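Local coordinates for peptidase M16 inactive domain family protein (Pseudomonas fluorescens, PDB 3GWB) that is of uncertain function, belonging to the M16 family of zinc metallopeptidases but probably serving as a member without peptidase activity of its own, at residues 84-89 with 95-100; 34-39 with 110-115; 40-45 with 117-122; 65-68 with 74-77; 57-62 with 190-195. One frame throughout, in Å; residues are numbered along the deposited sequence.

Contact 1: residues 84-89 with 95-100; sequences ADFGNG and AVASLR
G87 and S98 face each other at the middle of an antiparallel hairpin, its strands running at 168°. Three hydrogen-bonded pairs lace it together: D85 with R100, G87 with S98, and G89 with V96. The S98 N to G87 O bond measures 2.7 Å, and V96 N reaches G89 O at 2.6 Å, almost in line with the carbonyl. In the non-hydrogen-bonded pairs between them, CA-H groups lean on the carbonyls, as where L99 CA stands 3.3 Å from D85 O.

S98 turns OG over G87 CA at 3.3 Å; a CB on that glycine would clash with the hydroxyl where it stands. A water bonds to both S98 OG (2.9 Å) and D85 O, tying the two strands outside the backbone ladder. On this same face R100 bends at its third torsion (chi3 59°), folding the guanidinium back over CB of D85. D85 OD1 and R100 NH2 remain 4.1 Å apart, with OD1 well out of the guanidinium plane, so the attraction is of charge alone.

On the other face A84 CB meets L99 CD1 at 3.9 Å, and F86 and L99 reach helix 105-120. Strand 85-90 is an outermost strand of the six-stranded sheet. The hairpin is thus held mainly by backbone bonds; its apolar face meets the helix, the other carries S98, the D85 and R100 charges and a water, with V96 at the far end.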
# COMPACT_ATOMS: atom_id res chain seq x y z
N ALA A 84 -5.67 -18.12 -5.66
CA ALA A 84 -6.53 -17.39 -4.73
C ALA A 84 -5.77 -16.37 -3.88
O ALA A 84 -4.59 -16.55 -3.58
CB ALA A 84 -7.25 -18.38 -3.81
N ASP A 85 -6.47 -15.31 -3.48
CA ASP A 85 -5.86 -14.29 -2.65
C ASP A 85 -6.59 -14.15 -1.31
O ASP A 85 -7.82 -14.14 -1.26
CB ASP A 85 -5.86 -12.94 -3.37
CG ASP A 85 -5.22 -11.84 -2.53
OD1 ASP A 85 -5.97 -11.01 -1.96
OD2 ASP A 85 -3.97 -11.81 -2.42
N PHE A 86 -5.83 -14.05 -0.23
CA PHE A 86 -6.39 -13.92 1.10
C PHE A 86 -6.30 -12.47 1.52
O PHE A 86 -5.30 -11.80 1.24
CB PHE A 86 -5.61 -14.80 2.10
CG PHE A 86 -6.03 -14.63 3.54
CD1 PHE A 86 -7.23 -15.18 4.00
CD2 PHE A 86 -5.24 -13.90 4.42
CE1 PHE A 86 -7.63 -15.00 5.33
CE2 PHE A 86 -5.64 -13.71 5.75
CZ PHE A 86 -6.84 -14.26 6.20
N GLY A 87 -7.34 -11.98 2.18
CA GLY A 87 -7.34 -10.60 2.65
C GLY A 87 -7.81 -10.52 4.09
O GLY A 87 -8.60 -11.35 4.53
N ASN A 88 -7.33 -9.52 4.83
CA ASN A 88 -7.75 -9.36 6.22
C ASN A 88 -7.56 -7.92 6.68
O ASN A 88 -6.77 -7.17 6.10
CB ASN A 88 -6.98 -10.31 7.14
CG ASN A 88 -5.54 -9.88 7.38
OD1 ASN A 88 -5.23 -9.24 8.39
ND2 ASN A 88 -4.66 -10.22 6.45
N GLY A 89 -8.30 -7.53 7.71
CA GLY A 89 -8.20 -6.18 8.23
C GLY A 89 -9.11 -6.03 9.43
O GLY A 89 -10.18 -6.63 9.48
N ALA A 95 -14.02 -6.58 11.80
CA ALA A 95 -12.76 -7.23 11.45
C ALA A 95 -13.15 -8.10 10.26
O ALA A 95 -14.23 -8.70 10.25
CB ALA A 95 -12.24 -8.09 12.60
N VAL A 96 -12.27 -8.19 9.27
CA VAL A 96 -12.60 -8.96 8.09
C VAL A 96 -11.55 -9.98 7.67
O VAL A 96 -10.37 -9.86 8.00
CB VAL A 96 -12.85 -8.02 6.88
CG1 VAL A 96 -13.80 -6.89 7.29
CG2 VAL A 96 -11.54 -7.43 6.38
N ALA A 97 -12.03 -10.99 6.96
CA ALA A 97 -11.19 -12.04 6.40
C ALA A 97 -11.87 -12.27 5.05
O ALA A 97 -13.09 -12.46 4.99
CB ALA A 97 -11.24 -13.28 7.25
N SER A 98 -11.09 -12.22 3.98
CA SER A 98 -11.64 -12.38 2.65
C SER A 98 -10.83 -13.32 1.76
O SER A 98 -9.64 -13.54 1.98
CB SER A 98 -11.75 -11.02 1.95
OG SER A 98 -10.48 -10.40 1.79
N LEU A 99 -11.50 -13.85 0.75
CA LEU A 99 -10.88 -14.76 -0.20
C LEU A 99 -11.42 -14.53 -1.60
O LEU A 99 -12.63 -14.51 -1.81
CB LEU A 99 -11.17 -16.21 0.19
CG LEU A 99 -10.64 -17.28 -0.77
CD1 LEU A 99 -9.16 -17.50 -0.50
CD2 LEU A 99 -11.40 -18.58 -0.57
N ARG A 100 -10.53 -14.33 -2.56
CA ARG A 100 -10.94 -14.20 -3.95
C ARG A 100 -10.38 -15.48 -4.53
O ARG A 100 -9.22 -15.81 -4.30
CB ARG A 100 -10.33 -12.96 -4.61
CG ARG A 100 -10.63 -12.89 -6.10
CD ARG A 100 -10.58 -11.46 -6.68
NE ARG A 100 -9.28 -10.80 -6.51
CZ ARG A 100 -8.90 -10.16 -5.41
NH1 ARG A 100 -9.71 -10.09 -4.36
NH2 ARG A 100 -7.70 -9.59 -5.35
O HOH W 1 -9.36 -11.51 -0.64

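Contact 2: residues 34-39 with 110-115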
# COMPACT_ATOMS: atom_id res chain seq x y z
N PRO A 34 -15.15 -16.34 -14.28
CA PRO A 34 -14.99 -17.63 -13.61
C PRO A 34 -14.29 -17.51 -12.25
O PRO A 34 -13.26 -18.14 -12.00
CB PRO A 34 -14.17 -18.42 -14.62
CG PRO A 34 -13.23 -17.36 -15.14
CD PRO A 34 -14.17 -16.19 -15.37
N MSE A 35 -14.85 -16.69 -11.38
CA MSE A 35 -14.27 -16.48 -10.06
C MSE A 35 -15.32 -15.95 -9.11
O MSE A 35 -16.44 -15.65 -9.52
CB MSE A 35 -13.10 -15.50 -10.15
CG MSE A 35 -13.34 -14.28 -11.04
SE MSE A 35 -11.82 -13.30 -11.35
CE MSE A 35 -10.56 -14.61 -11.35
N PHE A 36 -14.97 -15.82 -7.84
CA PHE A 36 -15.92 -15.31 -6.87
C PHE A 36 -15.19 -14.71 -5.69
O PHE A 36 -13.99 -14.96 -5.48
CB PHE A 36 -16.87 -16.42 -6.40
CG PHE A 36 -16.22 -17.44 -5.51
CD1 PHE A 36 -16.19 -17.24 -4.13
CD2 PHE A 36 -15.62 -18.57 -6.03
CE1 PHE A 36 -15.57 -18.17 -3.29
CE2 PHE A 36 -14.99 -19.51 -5.21
CZ PHE A 36 -14.97 -19.31 -3.83
N ASP A 37 -15.92 -13.90 -4.93
CA ASP A 37 -15.38 -13.24 -3.76
C ASP A 37 -16.18 -13.66 -2.54
O ASP A 37 -17.41 -13.62 -2.55
CB ASP A 37 -15.46 -11.72 -3.90
CG ASP A 37 -14.49 -11.18 -4.92
OD1 ASP A 37 -14.40 -9.94 -5.06
OD2 ASP A 37 -13.82 -11.99 -5.59
N LEU A 38 -15.46 -14.09 -1.50
CA LEU A 38 -16.05 -14.50 -0.24
C LEU A 38 -15.52 -13.51 0.80
O LEU A 38 -14.31 -13.31 0.91
CB LEU A 38 -15.64 -15.92 0.13
CG LEU A 38 -15.98 -16.44 1.53
CD1 LEU A 38 -17.48 -16.42 1.74
CD2 LEU A 38 -15.43 -17.86 1.70
N ARG A 39 -16.42 -12.90 1.56
CA ARG A 39 -16.01 -11.94 2.56
C ARG A 39 -16.72 -12.25 3.87
O ARG A 39 -17.93 -12.47 3.90
CB ARG A 39 -16.35 -10.52 2.08
CG ARG A 39 -15.79 -9.38 2.91
CD ARG A 39 -16.17 -8.05 2.26
NE ARG A 39 -15.75 -6.87 3.02
CZ ARG A 39 -14.50 -6.41 3.06
NH1 ARG A 39 -13.54 -7.02 2.38
NH2 ARG A 39 -14.23 -5.32 3.78
N PRO A 110 -10.00 -26.76 -2.57
CA PRO A 110 -8.78 -26.76 -1.74
C PRO A 110 -8.56 -25.38 -1.10
O PRO A 110 -8.16 -25.28 0.06
CB PRO A 110 -7.68 -27.08 -2.75
CG PRO A 110 -8.38 -27.93 -3.75
CD PRO A 110 -9.69 -27.21 -3.94
N ALA A 111 -8.83 -24.32 -1.86
CA ALA A 111 -8.66 -22.96 -1.37
C ALA A 111 -9.61 -22.65 -0.21
O ALA A 111 -9.22 -21.97 0.74
CB ALA A 111 -8.88 -21.96 -2.51
N LEU A 112 -10.84 -23.14 -0.29
CA LEU A 112 -11.82 -22.89 0.77
C LEU A 112 -11.50 -23.68 2.03
O LEU A 112 -11.76 -23.21 3.14
CB LEU A 112 -13.23 -23.22 0.27
CG LEU A 112 -13.76 -22.20 -0.73
CD1 LEU A 112 -14.94 -22.80 -1.48
CD2 LEU A 112 -14.15 -20.91 -0.01
N LYS A 113 -10.95 -24.88 1.87
CA LYS A 113 -10.57 -25.69 3.02
C LYS A 113 -9.46 -24.99 3.78
O LYS A 113 -9.45 -24.97 5.01
CB LYS A 113 -10.10 -27.07 2.59
CG LYS A 113 -11.20 -27.97 2.09
CD LYS A 113 -10.69 -29.38 1.80
CE LYS A 113 -10.17 -30.05 3.07
NZ LYS A 113 -9.72 -31.46 2.82
N LEU A 114 -8.52 -24.41 3.04
CA LEU A 114 -7.41 -23.70 3.67
C LEU A 114 -7.93 -22.42 4.34
O LEU A 114 -7.53 -22.09 5.45
CB LEU A 114 -6.34 -23.34 2.62
CG LEU A 114 -5.16 -22.47 3.08
CD1 LEU A 114 -4.47 -23.11 4.28
CD2 LEU A 114 -4.19 -22.31 1.92
N PHE A 115 -8.82 -21.72 3.65
CA PHE A 115 -9.40 -20.49 4.17
C PHE A 115 -10.17 -20.75 5.47
O PHE A 115 -10.03 -20.00 6.44
CB PHE A 115 -10.35 -19.88 3.14
CG PHE A 115 -10.97 -18.58 3.57
CD1 PHE A 115 -10.22 -17.41 3.62
CD2 PHE A 115 -12.31 -18.53 3.95
CE1 PHE A 115 -10.79 -16.21 4.03
CE2 PHE A 115 -12.90 -17.33 4.37
CZ PHE A 115 -12.14 -16.17 4.42
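L38 and L112 meet through their CD2 methyls, 3.7 Å apart, where strand 35-42 lies beneath helix 105-120. All the contacts between 34-39 and 110-115 are apolar and come from four buried side chains. L38 does most of the touching on the strand: the same CD2 also rests 3.7 Å from CE2 of F115, so one methyl is lodged between a leucine branch and an aromatic ring one helical turn further on. With CG of L38 turned opposite the backbone N (chi1 170°), this branch is carried out from the sheet toward the helix. A more distant touch comes from F36, whose ring carbon CZ approaches CD1 of L112 at 4.2 Å. L112 therefore uses both of its branches, one for each strand residue.

Backbone bonding stays within each element. In the helix, F115 N bonds to A111 O at 2.9 Å, fixing the turn that presents L112 and F115 on one side. In the sheet, L38 pairs with L99 of the neighbouring strand, and L99 itself touches both L112 and F115.

The remaining neighbours complete the layers. V217 and I213 of helix 207-220 close on L38 and L112, while D37 and R39 point to the opposite side of the sheet, toward helix 365-377. P34 and M35, a selenomethionine, pack on L102 of the second subunit. The axes of strand 35-39 and of helix residues 110-115 run nearly parallel, 11° apart, with a closest approach of 12.1 Å, a wide spacing bridged by long side chains. Lacking any directional bond, the contact depends on shape and on the exclusion of water from this core.

Contact 3: residues 40-45 with 117-122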
# COMPACT_ATOMS: atom_id res chain seq x y z
N LEU A 40 -15.94 -12.29 4.95
CA LEU A 40 -16.47 -12.56 6.28
C LEU A 40 -16.29 -11.31 7.12
O LEU A 40 -15.19 -10.78 7.26
CB LEU A 40 -15.73 -13.73 6.94
CG LEU A 40 -16.15 -15.17 6.61
CD1 LEU A 40 -16.33 -15.36 5.11
CD2 LEU A 40 -15.09 -16.12 7.15
N ILE A 41 -17.39 -10.82 7.67
CA ILE A 41 -17.34 -9.63 8.50
C ILE A 41 -17.72 -10.03 9.92
O ILE A 41 -18.84 -10.48 10.15
CB ILE A 41 -18.34 -8.54 8.00
CG1 ILE A 41 -18.03 -8.15 6.55
CG2 ILE A 41 -18.21 -7.31 8.86
CD1 ILE A 41 -18.30 -9.25 5.53
N PHE A 42 -16.79 -9.88 10.85
CA PHE A 42 -17.02 -10.22 12.25
C PHE A 42 -17.14 -8.95 13.08
O PHE A 42 -16.50 -7.94 12.77
CB PHE A 42 -15.84 -11.01 12.85
CG PHE A 42 -15.55 -12.31 12.15
CD1 PHE A 42 -16.01 -13.50 12.67
CD2 PHE A 42 -14.78 -12.33 10.98
CE1 PHE A 42 -15.72 -14.71 12.04
CE2 PHE A 42 -14.49 -13.54 10.35
CZ PHE A 42 -14.96 -14.73 10.88
N ALA A 43 -17.96 -8.99 14.12
CA ALA A 43 -18.08 -7.86 15.03
C ALA A 43 -16.89 -8.08 15.98
O ALA A 43 -17.06 -8.40 17.16
CB ALA A 43 -19.39 -7.92 15.80
N ALA A 44 -15.69 -7.94 15.42
CA ALA A 44 -14.44 -8.15 16.16
C ALA A 44 -13.42 -7.02 15.97
O ALA A 44 -12.22 -7.27 15.82
CB ALA A 44 -13.81 -9.48 15.74
N GLY A 45 -13.90 -5.78 15.98
CA GLY A 45 -13.00 -4.65 15.83
C GLY A 45 -12.47 -4.21 17.17
O GLY A 45 -12.74 -4.84 18.19
N GLU A 117 -9.75 -23.16 7.57
CA GLU A 117 -8.78 -23.50 8.60
C GLU A 117 -8.11 -22.24 9.14
O GLU A 117 -7.97 -22.07 10.35
CB GLU A 117 -7.72 -24.44 8.02
CG GLU A 117 -6.70 -24.93 9.04
CD GLU A 117 -7.08 -26.26 9.68
OE1 GLU A 117 -7.21 -27.27 8.95
OE2 GLU A 117 -7.25 -26.30 10.92
N VAL A 118 -7.70 -21.35 8.25
CA VAL A 118 -7.04 -20.10 8.64
C VAL A 118 -7.91 -19.22 9.55
O VAL A 118 -7.47 -18.77 10.61
CB VAL A 118 -6.60 -19.29 7.39
CG1 VAL A 118 -6.29 -17.84 7.76
CG2 VAL A 118 -5.36 -19.93 6.76
N VAL A 119 -9.16 -19.00 9.16
CA VAL A 119 -10.03 -18.16 9.95
C VAL A 119 -10.65 -18.86 11.16
O VAL A 119 -10.84 -18.24 12.20
CB VAL A 119 -11.15 -17.55 9.08
CG1 VAL A 119 -11.98 -16.55 9.88
CG2 VAL A 119 -10.53 -16.87 7.86
N GLY A 120 -10.95 -20.15 11.03
CA GLY A 120 -11.56 -20.86 12.15
C GLY A 120 -10.66 -21.59 13.13
O GLY A 120 -11.03 -21.78 14.29
N LYS A 121 -9.48 -22.01 12.69
CA LYS A 121 -8.57 -22.73 13.58
C LYS A 121 -7.13 -22.23 13.53
O LYS A 121 -6.20 -23.00 13.28
CB LYS A 121 -8.61 -24.22 13.26
CG LYS A 121 -10.00 -24.85 13.41
CD LYS A 121 -9.99 -26.32 13.01
CE LYS A 121 -11.37 -26.96 13.17
NZ LYS A 121 -12.43 -26.29 12.36
N PRO A 122 -6.92 -20.93 13.74
CA PRO A 122 -5.55 -20.41 13.71
C PRO A 122 -4.76 -20.96 14.91
O PRO A 122 -5.34 -21.21 15.97
CB PRO A 122 -5.76 -18.90 13.79
CG PRO A 122 -6.99 -18.80 14.65
CD PRO A 122 -7.88 -19.86 14.06
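A small, buried apolar contact brings L40 and F42 of strand 35-42 against V119, in the last turn of helix 105-120, in the layer between the six-stranded sheet and the helix that packs on it. V119 supplies a single methyl to both partners. Its CG1 comes within 3.6 Å of CZ of F42 and 3.9 Å of the adjoining CE2, so it is the far end of the ring that is touched. The CD2 branch of L40 reaches the same methyl of V119 from its own position on the strand, at 4.2 Å.

The V119 torsion accounts for the choice of methyl: CG1 is trans to the backbone N (chi1 -174°), which directs it out to the strand. L40 and F42, two residues apart, project on the same side of the sheet, whereas I41 between them goes to the other.

Neighbouring strands fix the sheet side: L40 pairs through its backbone with A97 and F42 with A95, and V197 touches both L40 and F42. The F42 ring also meets that of Y192, their planes about 35° apart. Past F42 the strand ends in an inverse gamma turn centred on A43. The helix is finishing too: K121 N still bonds to E117 O at 2.8 Å, although K121 has left helical geometry.

V119 thus divides its roles, its backbone oxygen taking a hydrogen bond from NE2 of H188 and its side chain engaged in apolar contacts with the sheet and, through L221, with a loop; the meeting of methyl and ring is non-directional.

Contact 4: residues 65-68 with 74-77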
# COMPACT_ATOMS: atom_id res chain seq x y z
N GLU A 65 -1.11 -16.58 10.00
CA GLU A 65 0.28 -16.77 10.41
C GLU A 65 0.56 -18.24 10.69
O GLU A 65 1.72 -18.62 10.90
CB GLU A 65 0.60 -15.96 11.67
CG GLU A 65 0.78 -14.48 11.43
CD GLU A 65 1.91 -14.17 10.46
OE1 GLU A 65 2.98 -14.80 10.55
OE2 GLU A 65 1.72 -13.27 9.61
N GLY A 66 -0.49 -19.07 10.71
CA GLY A 66 -0.29 -20.48 10.96
C GLY A 66 -1.53 -21.29 11.31
O GLY A 66 -2.46 -20.79 11.94
N VAL A 67 -1.54 -22.54 10.87
CA VAL A 67 -2.62 -23.47 11.17
C VAL A 67 -1.91 -24.79 11.46
O VAL A 67 -0.70 -24.89 11.31
CB VAL A 67 -3.59 -23.65 9.98
CG1 VAL A 67 -4.23 -22.31 9.62
CG2 VAL A 67 -2.87 -24.24 8.79
N ALA A 68 -2.67 -25.80 11.90
CA ALA A 68 -2.09 -27.10 12.22
C ALA A 68 -1.13 -27.61 11.14
O ALA A 68 -1.53 -27.84 10.00
CB ALA A 68 -3.21 -28.12 12.44
N ALA A 74 3.91 -21.31 4.32
CA ALA A 74 3.19 -22.45 3.75
C ALA A 74 1.76 -22.06 3.38
O ALA A 74 1.26 -22.42 2.32
CB ALA A 74 3.18 -23.60 4.75
N ILE A 75 1.11 -21.32 4.27
CA ILE A 75 -0.26 -20.88 4.02
C ILE A 75 -0.29 -19.95 2.79
O ILE A 75 -1.14 -20.10 1.91
CB ILE A 75 -0.82 -20.15 5.25
CG1 ILE A 75 -0.93 -21.13 6.42
CG2 ILE A 75 -2.19 -19.53 4.94
CD1 ILE A 75 -1.23 -20.47 7.76
N ALA A 76 0.65 -19.02 2.74
CA ALA A 76 0.71 -18.08 1.63
C ALA A 76 0.88 -18.78 0.28
O ALA A 76 0.20 -18.46 -0.69
CB ALA A 76 1.85 -17.11 1.85
N GLN A 77 1.79 -19.75 0.23
CA GLN A 77 2.03 -20.47 -1.01
C GLN A 77 0.81 -21.31 -1.34
O GLN A 77 0.47 -21.51 -2.50
CB GLN A 77 3.27 -21.36 -0.88
CG GLN A 77 4.51 -20.61 -0.46
CD GLN A 77 5.79 -21.27 -0.93
OE1 GLN A 77 5.99 -22.48 -0.74
NE2 GLN A 77 6.67 -20.49 -1.55
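I75 drives its CD1 methyl straight onto the backbone of G66, 3.3 Å from CA and equally near N. This is the tight part of the contact, and it is one methyl deep: I75 CD1 also lies 3.7 Å from V67 N and 4.1 Å from E65 C, so it rests across two successive peptide links. The extended I75 side chain (chi2 169°) makes the reach possible. Glycine is called for by the backbone itself: at the phi of G66, 165°, a CB would be jammed against the carbonyl oxygen of E65.

Packing slackens toward V67, whose CG1 stays 4.0 Å from I75 CD1 and is shared with V118 of helix 105-120; E117 touches V67 as well, and V118 also meets I75. The segments belong to one compact unit of chain, in which a weakly bonded two-stranded antiparallel sheet, 66-67 with 70-71, runs directly into helix 72-80. D71 OD1 accepts a hydrogen bond from A74 N in the first turn of that helix.

At E65 the CB bond points away from the helix, and the buried carboxylate is met by R131 in a salt bridge through OE2 and by the hydroxyl of S128 at OE1. The solvent side lies two residues beyond I75, where the helix exposes Q77.

Contact 5: residues 57-62 with 190-195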
# COMPACT_ATOMS: atom_id res chain seq x y z
N LEU A 57 -6.98 -6.21 16.74
CA LEU A 57 -6.18 -6.07 15.54
C LEU A 57 -5.11 -7.16 15.47
O LEU A 57 -4.83 -7.71 14.41
CB LEU A 57 -5.56 -4.68 15.49
CG LEU A 57 -5.26 -4.15 14.09
CD1 LEU A 57 -5.70 -2.68 13.99
CD2 LEU A 57 -3.77 -4.31 13.79
N LEU A 58 -4.52 -7.47 16.62
CA LEU A 58 -3.48 -8.49 16.67
C LEU A 58 -4.04 -9.87 16.32
O LEU A 58 -3.41 -10.63 15.59
CB LEU A 58 -2.85 -8.50 18.06
CG LEU A 58 -1.55 -9.27 18.26
CD1 LEU A 58 -0.54 -8.93 17.17
CD2 LEU A 58 -0.99 -8.92 19.65
N THR A 59 -5.23 -10.18 16.83
CA THR A 59 -5.83 -11.47 16.54
C THR A 59 -6.10 -11.58 15.04
O THR A 59 -5.79 -12.59 14.42
CB THR A 59 -7.18 -11.66 17.31
OG1 THR A 59 -6.95 -11.54 18.71
CG2 THR A 59 -7.76 -13.05 17.03
N ASN A 60 -6.65 -10.52 14.46
CA ASN A 60 -6.96 -10.53 13.03
C ASN A 60 -5.71 -10.66 12.16
O ASN A 60 -5.75 -11.28 11.10
CB ASN A 60 -7.73 -9.26 12.65
CG ASN A 60 -8.13 -9.25 11.19
OD1 ASN A 60 -7.41 -8.73 10.35
ND2 ASN A 60 -9.28 -9.84 10.89
N ALA A 61 -4.61 -10.09 12.62
CA ALA A 61 -3.36 -10.14 11.87
C ALA A 61 -2.71 -11.51 11.97
O ALA A 61 -1.98 -11.92 11.06
CB ALA A 61 -2.39 -9.08 12.40
N MSE A 62 -2.97 -12.22 13.06
CA MSE A 62 -2.37 -13.54 13.28
C MSE A 62 -3.10 -14.72 12.63
O MSE A 62 -2.59 -15.84 12.64
CB MSE A 62 -2.24 -13.80 14.78
CG MSE A 62 -1.23 -12.89 15.51
SE MSE A 62 0.48 -13.44 15.28
CE MSE A 62 0.40 -15.04 16.14
N LYS A 190 -14.39 -16.00 21.16
CA LYS A 190 -15.52 -15.12 21.44
C LYS A 190 -15.96 -14.25 20.27
O LYS A 190 -17.14 -14.20 19.92
CB LYS A 190 -15.17 -14.21 22.62
CG LYS A 190 -16.19 -13.12 22.91
CD LYS A 190 -15.87 -12.36 24.21
CE LYS A 190 -14.62 -11.50 24.08
NZ LYS A 190 -14.82 -10.42 23.07
N ALA A 191 -15.00 -13.56 19.65
CA ALA A 191 -15.30 -12.63 18.56
C ALA A 191 -15.39 -13.25 17.17
O ALA A 191 -16.04 -12.69 16.28
CB ALA A 191 -14.26 -11.50 18.56
N TYR A 192 -14.75 -14.39 16.96
CA TYR A 192 -14.83 -15.02 15.65
C TYR A 192 -15.84 -16.16 15.62
O TYR A 192 -15.85 -16.98 14.70
CB TYR A 192 -13.44 -15.48 15.21
CG TYR A 192 -12.57 -14.33 14.73
CD1 TYR A 192 -12.07 -13.38 15.63
CD2 TYR A 192 -12.30 -14.15 13.38
CE1 TYR A 192 -11.34 -12.29 15.20
CE2 TYR A 192 -11.56 -13.05 12.93
CZ TYR A 192 -11.08 -12.13 13.85
OH TYR A 192 -10.37 -11.04 13.41
N ALA A 193 -16.70 -16.20 16.63
CA ALA A 193 -17.74 -17.23 16.70
C ALA A 193 -18.68 -17.07 15.50
O ALA A 193 -18.94 -15.96 15.04
CB ALA A 193 -18.51 -17.11 18.02
N ALA A 194 -19.17 -18.19 14.99
CA ALA A 194 -20.06 -18.19 13.84
C ALA A 194 -21.28 -17.28 13.99
O ALA A 194 -21.71 -16.64 13.04
CB ALA A 194 -20.51 -19.61 13.54
N GLY A 195 -21.84 -17.22 15.20
CA GLY A 195 -23.00 -16.37 15.41
C GLY A 195 -22.67 -14.89 15.34
O GLY A 195 -23.57 -14.05 15.30
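With CG of Y192 set opposite its own carbonyl carbon (chi1 -76°) and CG of N60 trans to its backbone N (chi1 -177°), the two side chains cross at about a right angle, although the amide and ring planes are nearer parallel than perpendicular. N60 ND2 donates to Y192 OH at 3.0 Å, with 160° at the hydrogen. The hydroxyl lies almost in the amide plane, and the amide nitrogen near the plane of the ring, at its edge. CB of N60 is also close, 3.3 Å from Y192 OH, so the hydroxyl is tucked against the root of the side chain. One residue earlier, T59 CG2 passes CE1 of Y192 at 4.1 Å, while its OG1 is occupied by V55 O within the helix.

The second shell holds both partners. ND2 of N60 bonds in addition to V96 O of the sheet, and Y192 stacks on H188 of the helix it follows. Replacing Y192 with a phenylalanine would probably leave ND2 of the buried N60 with only the V96 carbonyl of its two acceptors, and the amide somewhat freer to turn.

Helix 55-62 probably corresponds to the one that bears the HxxEH motif in active M16 peptidases; here residues 57-61 read LLTNA. Y192 is the first residue past helix 181-191, so the bond joins that helix end to helix 55-62 beside the sheet. If the alignment holds, a neutral amide, bonded to a phenol and a backbone carbonyl, probably stands where active relatives carry the catalytic glutamate, and the two zinc-binding histidines are replaced by L57 and A61.

All five contacts lie in the N-terminal half of the chain, around its six-stranded mixed sheet and the helices packed on it. Contacts 2 and 3 use the same pair, strand 35-42 and helix 105-120, with centres about 14 Å apart along it. Contact 1, the hairpin beside that strand, is sequence-local and falls within the long spans that contacts 2, 3 and 5 close. Contacts 3 and 5 are nearest, centres about 5 Å apart, meeting at F42, A44 and Y192. Contact 4 is also local, against E117 and V118 of helix 105-120, its centre about 15 Å from that of contact 3. Distant segments are thereby gathered into one layered domain.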